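Local atomic coordinates of anti-sigma-D factor RsdA (Mycobacterium tuberculosis, PDB entry 3VEP), a protein that probably holds the extracytoplasmic-function sigma factor SigD inactive as a membrane-bound anti-sigma factor, until regulated intramembrane proteolysis releases it. Residues 33-36 / 40-43; 28-33 / 49-54. One frame throughout, in Å; residues are numbered along the deposited sequence.

The modelled part of this chain, 12-57, which is predicted to lie in the cytoplasm, is two helices joined by an extended linker. Coming off helix 13-28, the chain turns at 28-33, then runs on as 33-36 and enters helix 38-55 soon afterwards. Contact 1 closes the short loop, with three residues between 33-36 and the first turns of the second helix at 40-43. Contact 2 closes the wider one, from the turn at 28-33 to 49-54 near the far end of that same helix. Contact 1 therefore nests inside contact 2, and Val33 belongs to the linker segments of both. Their centres lie about 13 Å apart, so the linker is tied to helix 38-55 at two separate places.

Contact 1: residues 33-36 / 40-43; sequences VDFA and DDAL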
ATOM      1  N   VAL A  33       3.796   7.259 -11.005  1.00 55.35           N
ATOM      2  CA  VAL A  33       4.900   6.455 -11.516  1.00 53.60           C
ATOM      3  C   VAL A  33       4.447   5.525 -12.649  1.00 60.49           C
ATOM      4  O   VAL A  33       3.321   4.990 -12.649  1.00 61.10           O
ATOM      5  CB  VAL A  33       5.572   5.644 -10.401  1.00 54.29           C
ATOM      6  CG1 VAL A  33       6.703   4.757 -10.962  1.00 53.61           C
ATOM      7  CG2 VAL A  33       6.087   6.577  -9.333  1.00 49.48           C
ATOM      8  N   ASP A  34       5.335   5.326 -13.615  1.00 65.12           N
ATOM      9  CA  ASP A  34       5.052   4.432 -14.737  1.00 67.04           C
ATOM     10  C   ASP A  34       5.751   3.075 -14.612  1.00 54.55           C
ATOM     11  O   ASP A  34       6.969   2.984 -14.697  1.00 50.75           O
ATOM     12  CB  ASP A  34       5.438   5.101 -16.053  1.00 74.30           C
ATOM     13  CG  ASP A  34       4.394   4.899 -17.126  1.00 85.85           C
ATOM     14  OD1 ASP A  34       3.183   4.946 -16.794  1.00 80.17           O
ATOM     15  OD2 ASP A  34       4.788   4.686 -18.296  1.00 92.53           O
ATOM     16  N   PHE A  35       4.975   2.017 -14.410  1.00 58.69           N
ATOM     17  CA  PHE A  35       5.558   0.699 -14.215  1.00 54.89           C
ATOM     18  C   PHE A  35       5.601  -0.044 -15.528  1.00 54.34           C
ATOM     19  O   PHE A  35       4.745   0.156 -16.396  1.00 54.54           O
ATOM     20  CB  PHE A  35       4.789  -0.121 -13.176  1.00 50.98           C
ATOM     21  CG  PHE A  35       4.906   0.414 -11.793  1.00 52.89           C
ATOM     22  CD1 PHE A  35       6.036   0.176 -11.042  1.00 57.24           C
ATOM     23  CD2 PHE A  35       3.891   1.177 -11.244  1.00 54.86           C
ATOM     24  CE1 PHE A  35       6.159   0.686  -9.767  1.00 56.09           C
ATOM     25  CE2 PHE A  35       4.005   1.683  -9.971  1.00 50.82           C
ATOM     26  CZ  PHE A  35       5.147   1.435  -9.232  1.00 53.28           C
ATOM     27  N   ALA A  36       6.614  -0.895 -15.660  1.00 46.43           N
ATOM     28  CA  ALA A  36       6.711  -1.819 -16.796  1.00 61.40           C
ATOM     29  C   ALA A  36       5.550  -2.822 -16.815  1.00 50.76           C
ATOM     30  O   ALA A  36       4.792  -2.881 -17.784  1.00 46.86           O
ATOM     31  CB  ALA A  36       8.048  -2.543 -16.784  1.00 56.27           C
ATOM     32  N   ASP A  40       1.370  -3.957 -11.849  1.00 45.20           N
ATOM     33  CA  ASP A  40       1.905  -2.871 -11.029  1.00 44.13           C
ATOM     34  C   ASP A  40       1.113  -1.584 -11.288  1.00 49.36           C
ATOM     35  O   ASP A  40       0.519  -1.039 -10.363  1.00 44.91           O
ATOM     36  CB  ASP A  40       3.385  -2.634 -11.325  1.00 51.82           C
ATOM     37  CG  ASP A  40       4.256  -3.836 -10.967  1.00 61.59           C
ATOM     38  OD1 ASP A  40       3.834  -4.631 -10.104  1.00 55.43           O
ATOM     39  OD2 ASP A  40       5.361  -3.982 -11.535  1.00 62.72           O
ATOM     40  N   ASP A  41       1.084  -1.123 -12.544  1.00 45.06           N
ATOM     41  CA  ASP A  41       0.326   0.075 -12.903  1.00 48.83           C
ATOM     42  C   ASP A  41      -1.052  -0.000 -12.294  1.00 47.19           C
ATOM     43  O   ASP A  41      -1.535   0.984 -11.756  1.00 50.17           O
ATOM     44  CB  ASP A  41       0.213   0.293 -14.434  1.00 43.49           C
ATOM     45  CG  ASP A  41       1.477   0.894 -15.041  1.00 55.03           C
ATOM     46  OD1 ASP A  41       2.032   1.826 -14.436  1.00 62.07           O
ATOM     47  OD2 ASP A  41       1.932   0.430 -16.110  1.00 63.49           O
ATOM     48  N   ALA A  42      -1.680  -1.173 -12.356  1.00 43.82           N
ATOM     49  CA  ALA A  42      -3.087  -1.278 -11.957  1.00 47.84           C
ATOM     50  C   ALA A  42      -3.208  -1.106 -10.456  1.00 48.18           C
ATOM     51  O   ALA A  42      -4.085  -0.380  -9.961  1.00 47.07           O
ATOM     52  CB  ALA A  42      -3.694  -2.622 -12.389  1.00 30.25           C
ATOM     53  N   LEU A  43      -2.319  -1.793  -9.742  1.00 35.21           N
ATOM     54  CA  LEU A  43      -2.295  -1.745  -8.291  1.00 40.46           C
ATOM     55  C   LEU A  43      -1.994  -0.309  -7.759  1.00 45.92           C
ATOM     56  O   LEU A  43      -2.695   0.204  -6.896  1.00 39.34           O
ATOM     57  CB  LEU A  43      -1.285  -2.765  -7.779  1.00 31.78           C
ATOM     58  CG  LEU A  43      -0.971  -2.688  -6.284  1.00 48.58           C
ATOM     59  CD1 LEU A  43      -2.248  -2.708  -5.470  1.00 45.55           C
ATOM     60  CD2 LEU A  43      -0.007  -3.815  -5.847  1.00 47.72           C
TER
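Phe35 and Asp41 run past each other in opposite directions, the ring plane turned 60° from the carboxylate plane. Asp41 does its work with the carboxylate: OD1 accepts the backbone N-H of Phe35, with Asp41 OD1 2.9 Å from Phe35 N and the bond close to straight at 165°. The donor comes in on the syn side, tilted out of the carboxylate plane, while the same OD1 also lies near the edge of the Phe35 ring, 3.8 Å from CD2. Asp41 OD2 is modelled 2.8 Å from Phe35 O; both are acceptors and no hydrogen bond is made, so this close approach is doubtful. Here the linker of a helix-loop-helix fragment folds back on the first turns of helix 38-55, within the region that probably engages the sigma factor. Asp40 crosses Phe35 at about a right angle and touches it through its methylene, Asp40 CB lying 3.4 Å from Phe35 CG. With CG beside its own backbone N (chi1 -68°), Phe35 sets its ring between this methylene and Val33, whose CG1 sits 4.0 Å above the ring plane towards the rim. Phe35 also packs on Leu23 of helix 13-28, whereas Asp40 OD1 makes a salt bridge to a basic side chain of another protein's chain.

Contact 2: residues 28-33 / 49-54; sequences AEREEV and QWRDDL
Arg30 reaches across to Asp52 with a single nitrogen: its NH1 bonds to Asp52 OD1 at 3.0 Å, on the syn lone pair of that oxygen, and lies 2.7 Å from Asp52 OD2 in a salt bridge. The guanidinium meets the carboxylate at its edge, the two planes 35° apart. Arg51, next to Asp52 on the helix, comes side-on to the same oxygen, with Arg51 NE 3.0 Å and Arg51 NH2 3.2 Å from Asp52 OD1, both from above the carboxylate plane. OD1 thus takes three N-H donors from two arginines, a network that probably keeps Asp52 ionised. Arg30 CG lies 3.5 Å above one face of the Arg51 guanidinium, towards its rim, and the two guanidinium planes stand 78° apart. Arg30 owes its place to a Schellman motif that ends helix 13-28: it is the C-prime residue with positive phi, its N bonded to Leu27 O and Glu31 N to Ala26 O. Further out, Arg51 NH1 donates to Leu27 O and, at 2.8 Å, to water 1, which in turn donates to Glu31 O. Arg51 leaves helix 38-55 with CG anti to the backbone N (chi1 177°), then bends at chi3, which brings NE and NH2 back beside Asp52 while NH1 points to the end of helix 13-28.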
ATOM      1  N   ALA A  28       2.634   8.149  -1.502  1.00 34.02           N
ATOM      2  CA  ALA A  28       2.262   9.023  -0.402  1.00 34.73           C
ATOM      3  C   ALA A  28       2.303  10.492  -0.820  1.00 36.81           C
ATOM      4  O   ALA A  28       1.521  11.301  -0.336  1.00 37.31           O
ATOM      5  CB  ALA A  28       3.169   8.802   0.782  1.00 28.90           C
ATOM      6  N   GLU A  29       3.233  10.820  -1.700  1.00 32.50           N
ATOM      7  CA  GLU A  29       3.400  12.168  -2.213  1.00 40.53           C
ATOM      8  C   GLU A  29       2.542  12.389  -3.444  1.00 37.30           C
ATOM      9  O   GLU A  29       2.675  13.396  -4.123  1.00 28.39           O
ATOM     10  CB  GLU A  29       4.839  12.384  -2.630  1.00 39.11           C
ATOM     11  CG  GLU A  29       5.824  12.464  -1.524  1.00 45.84           C
ATOM     12  CD  GLU A  29       7.232  12.555  -2.062  1.00 60.60           C
ATOM     13  OE1 GLU A  29       7.505  11.903  -3.104  1.00 65.10           O
ATOM     14  OE2 GLU A  29       8.049  13.287  -1.455  1.00 70.20           O
ATOM     15  N   ARG A  30       1.698  11.417  -3.740  1.00 32.85           N
ATOM     16  CA  ARG A  30       0.859  11.474  -4.924  1.00 43.16           C
ATOM     17  C   ARG A  30       1.645  11.609  -6.257  1.00 36.12           C
ATOM     18  O   ARG A  30       1.151  12.113  -7.237  1.00 47.11           O
ATOM     19  CB  ARG A  30      -0.220  12.544  -4.742  1.00 29.10           C
ATOM     20  CG  ARG A  30      -1.072  12.375  -3.464  1.00 35.23           C
ATOM     21  CD  ARG A  30      -2.497  12.956  -3.622  1.00 30.57           C
ATOM     22  NE  ARG A  30      -2.494  13.831  -4.773  1.00 34.00           N
ATOM     23  CZ  ARG A  30      -3.211  13.683  -5.869  1.00 36.27           C
ATOM     24  NH1 ARG A  30      -4.098  12.709  -5.994  1.00 38.03           N
ATOM     25  NH2 ARG A  30      -3.050  14.562  -6.832  1.00 41.15           N
ATOM     26  N   GLU A  31       2.871  11.115  -6.283  1.00 38.95           N
ATOM     27  CA  GLU A  31       3.695  11.088  -7.492  1.00 37.75           C
ATOM     28  C   GLU A  31       3.278   9.954  -8.437  1.00 48.95           C
ATOM     29  O   GLU A  31       3.296   8.786  -8.049  1.00 52.95           O
ATOM     30  CB  GLU A  31       5.141  10.847  -7.085  1.00 37.76           C
ATOM     31  CG  GLU A  31       6.156  11.004  -8.184  1.00 47.62           C
ATOM     32  CD  GLU A  31       7.563  10.638  -7.726  1.00 68.23           C
ATOM     33  OE1 GLU A  31       8.017  11.196  -6.701  1.00 70.01           O
ATOM     34  OE2 GLU A  31       8.216   9.779  -8.377  1.00 67.43           O
ATOM     35  N   GLU A  32       2.905  10.292  -9.669  1.00 47.64           N
ATOM     36  CA  GLU A  32       2.512   9.300 -10.671  1.00 59.07           C
ATOM     37  C   GLU A  32       3.736   8.572 -11.220  1.00 59.60           C
ATOM     38  O   GLU A  32       4.614   9.196 -11.831  1.00 57.03           O
ATOM     39  CB  GLU A  32       1.762   9.965 -11.835  1.00 72.16           C
ATOM     40  CG  GLU A  32       0.521  10.792 -11.442  1.00 73.25           C
ATOM     41  CD  GLU A  32      -0.626   9.942 -10.882  1.00 81.42           C
ATOM     42  OE1 GLU A  32      -1.134   9.063 -11.618  1.00 74.37           O
ATOM     43  OE2 GLU A  32      -1.021  10.168  -9.709  1.00 79.27           O
ATOM     44  N   VAL A  33       3.796   7.259 -11.005  1.00 55.35           N
ATOM     45  CA  VAL A  33       4.900   6.455 -11.516  1.00 53.60           C
ATOM     46  C   VAL A  33       4.447   5.525 -12.649  1.00 60.49           C
ATOM     47  O   VAL A  33       3.321   4.990 -12.649  1.00 61.10           O
ATOM     48  CB  VAL A  33       5.572   5.644 -10.401  1.00 54.29           C
ATOM     49  CG1 VAL A  33       6.703   4.757 -10.962  1.00 53.61           C
ATOM     50  CG2 VAL A  33       6.087   6.577  -9.333  1.00 49.48           C
ATOM     51  N   GLN A  49      -6.208   5.938  -5.946  1.00 45.91           N
ATOM     52  CA  GLN A  49      -7.606   6.352  -5.870  1.00 46.69           C
ATOM     53  C   GLN A  49      -8.101   6.204  -4.438  1.00 43.70           C
ATOM     54  O   GLN A  49      -8.845   7.033  -3.917  1.00 41.89           O
ATOM     55  CB  GLN A  49      -8.491   5.576  -6.848  1.00 40.66           C
ATOM     56  CG  GLN A  49      -9.913   6.119  -6.931  1.00 53.51           C
ATOM     57  CD  GLN A  49      -9.957   7.654  -7.109  1.00 65.96           C
ATOM     58  OE1 GLN A  49     -10.341   8.407  -6.191  1.00 44.43           O
ATOM     59  NE2 GLN A  49      -9.551   8.119  -8.295  1.00 53.99           N
ATOM     60  N   TRP A  50      -7.627   5.149  -3.802  1.00 38.66           N
ATOM     61  CA  TRP A  50      -8.041   4.771  -2.463  1.00 39.74           C
ATOM     62  C   TRP A  50      -7.475   5.740  -1.439  1.00 39.32           C
ATOM     63  O   TRP A  50      -8.168   6.169  -0.530  1.00 40.26           O
ATOM     64  CB  TRP A  50      -7.572   3.341  -2.226  1.00 43.96           C
ATOM     65  CG  TRP A  50      -7.584   2.857  -0.828  1.00 43.10           C
ATOM     66  CD1 TRP A  50      -8.670   2.433  -0.108  1.00 42.73           C
ATOM     67  CD2 TRP A  50      -6.440   2.666   0.013  1.00 40.95           C
ATOM     68  NE1 TRP A  50      -8.265   2.004   1.139  1.00 39.57           N
ATOM     69  CE2 TRP A  50      -6.905   2.146   1.243  1.00 40.78           C
ATOM     70  CE3 TRP A  50      -5.069   2.902  -0.146  1.00 37.15           C
ATOM     71  CZ2 TRP A  50      -6.048   1.858   2.307  1.00 38.27           C
ATOM     72  CZ3 TRP A  50      -4.216   2.611   0.911  1.00 36.59           C
ATOM     73  CH2 TRP A  50      -4.708   2.092   2.120  1.00 35.35           C
ATOM     74  N   ARG A  51      -6.203   6.072  -1.618  1.00 34.85           N
ATOM     75  CA  ARG A  51      -5.510   7.128  -0.902  1.00 31.60           C
ATOM     76  C   ARG A  51      -6.336   8.407  -0.979  1.00 40.12           C
ATOM     77  O   ARG A  51      -6.638   9.026   0.041  1.00 38.97           O
ATOM     78  CB  ARG A  51      -4.130   7.363  -1.561  1.00 33.65           C
ATOM     79  CG  ARG A  51      -3.268   8.509  -0.984  1.00 29.57           C
ATOM     80  CD  ARG A  51      -2.256   9.058  -2.011  1.00 35.48           C
ATOM     81  NE  ARG A  51      -2.881   9.391  -3.288  1.00 28.79           N
ATOM     82  CZ  ARG A  51      -2.366   9.142  -4.486  1.00 34.91           C
ATOM     83  NH1 ARG A  51      -1.189   8.544  -4.631  1.00 33.62           N
ATOM     84  NH2 ARG A  51      -3.054   9.478  -5.565  1.00 39.50           N
ATOM     85  N   ASP A  52      -6.702   8.801  -2.193  1.00 33.77           N
ATOM     86  CA  ASP A  52      -7.491  10.012  -2.384  1.00 34.18           C
ATOM     87  C   ASP A  52      -8.826   9.987  -1.616  1.00 47.57           C
ATOM     88  O   ASP A  52      -9.073  10.867  -0.764  1.00 49.32           O
ATOM     89  CB  ASP A  52      -7.643  10.357  -3.878  1.00 28.90           C
ATOM     90  CG  ASP A  52      -6.322  10.871  -4.507  1.00 41.84           C
ATOM     91  OD1 ASP A  52      -5.299  11.002  -3.801  1.00 39.56           O
ATOM     92  OD2 ASP A  52      -6.289  11.179  -5.709  1.00 43.36           O
ATOM     93  N   ASP A  53      -9.657   8.971  -1.877  1.00 44.60           N
ATOM     94  CA  ASP A  53     -10.979   8.865  -1.249  1.00 42.14           C
ATOM     95  C   ASP A  53     -10.886   8.965   0.260  1.00 44.07           C
ATOM     96  O   ASP A  53     -11.678   9.643   0.894  1.00 52.65           O
ATOM     97  CB  ASP A  53     -11.668   7.539  -1.594  1.00 46.47           C
ATOM     98  CG  ASP A  53     -11.876   7.345  -3.092  1.00 65.06           C
ATOM     99  OD1 ASP A  53     -11.750   8.337  -3.856  1.00 61.85           O
ATOM    100  OD2 ASP A  53     -12.176   6.187  -3.492  1.00 64.17           O
ATOM    101  N   LEU A  54      -9.918   8.267   0.828  1.00 38.54           N
ATOM    102  CA  LEU A  54      -9.771   8.168   2.263  1.00 40.09           C
ATOM    103  C   LEU A  54      -9.205   9.434   2.886  1.00 47.60           C
ATOM    104  O   LEU A  54      -9.344   9.651   4.092  1.00 45.13           O
ATOM    105  CB  LEU A  54      -8.861   6.995   2.627  1.00 42.74           C
ATOM    106  CG  LEU A  54      -9.398   5.561   2.620  1.00 48.53           C
ATOM    107  CD1 LEU A  54      -8.383   4.646   3.328  1.00 38.54           C
ATOM    108  CD2 LEU A  54     -10.742   5.485   3.311  1.00 36.00           C
TER
HETATM  109  O   HOH W   1       0.373   8.084  -6.910  1.00 32.80           O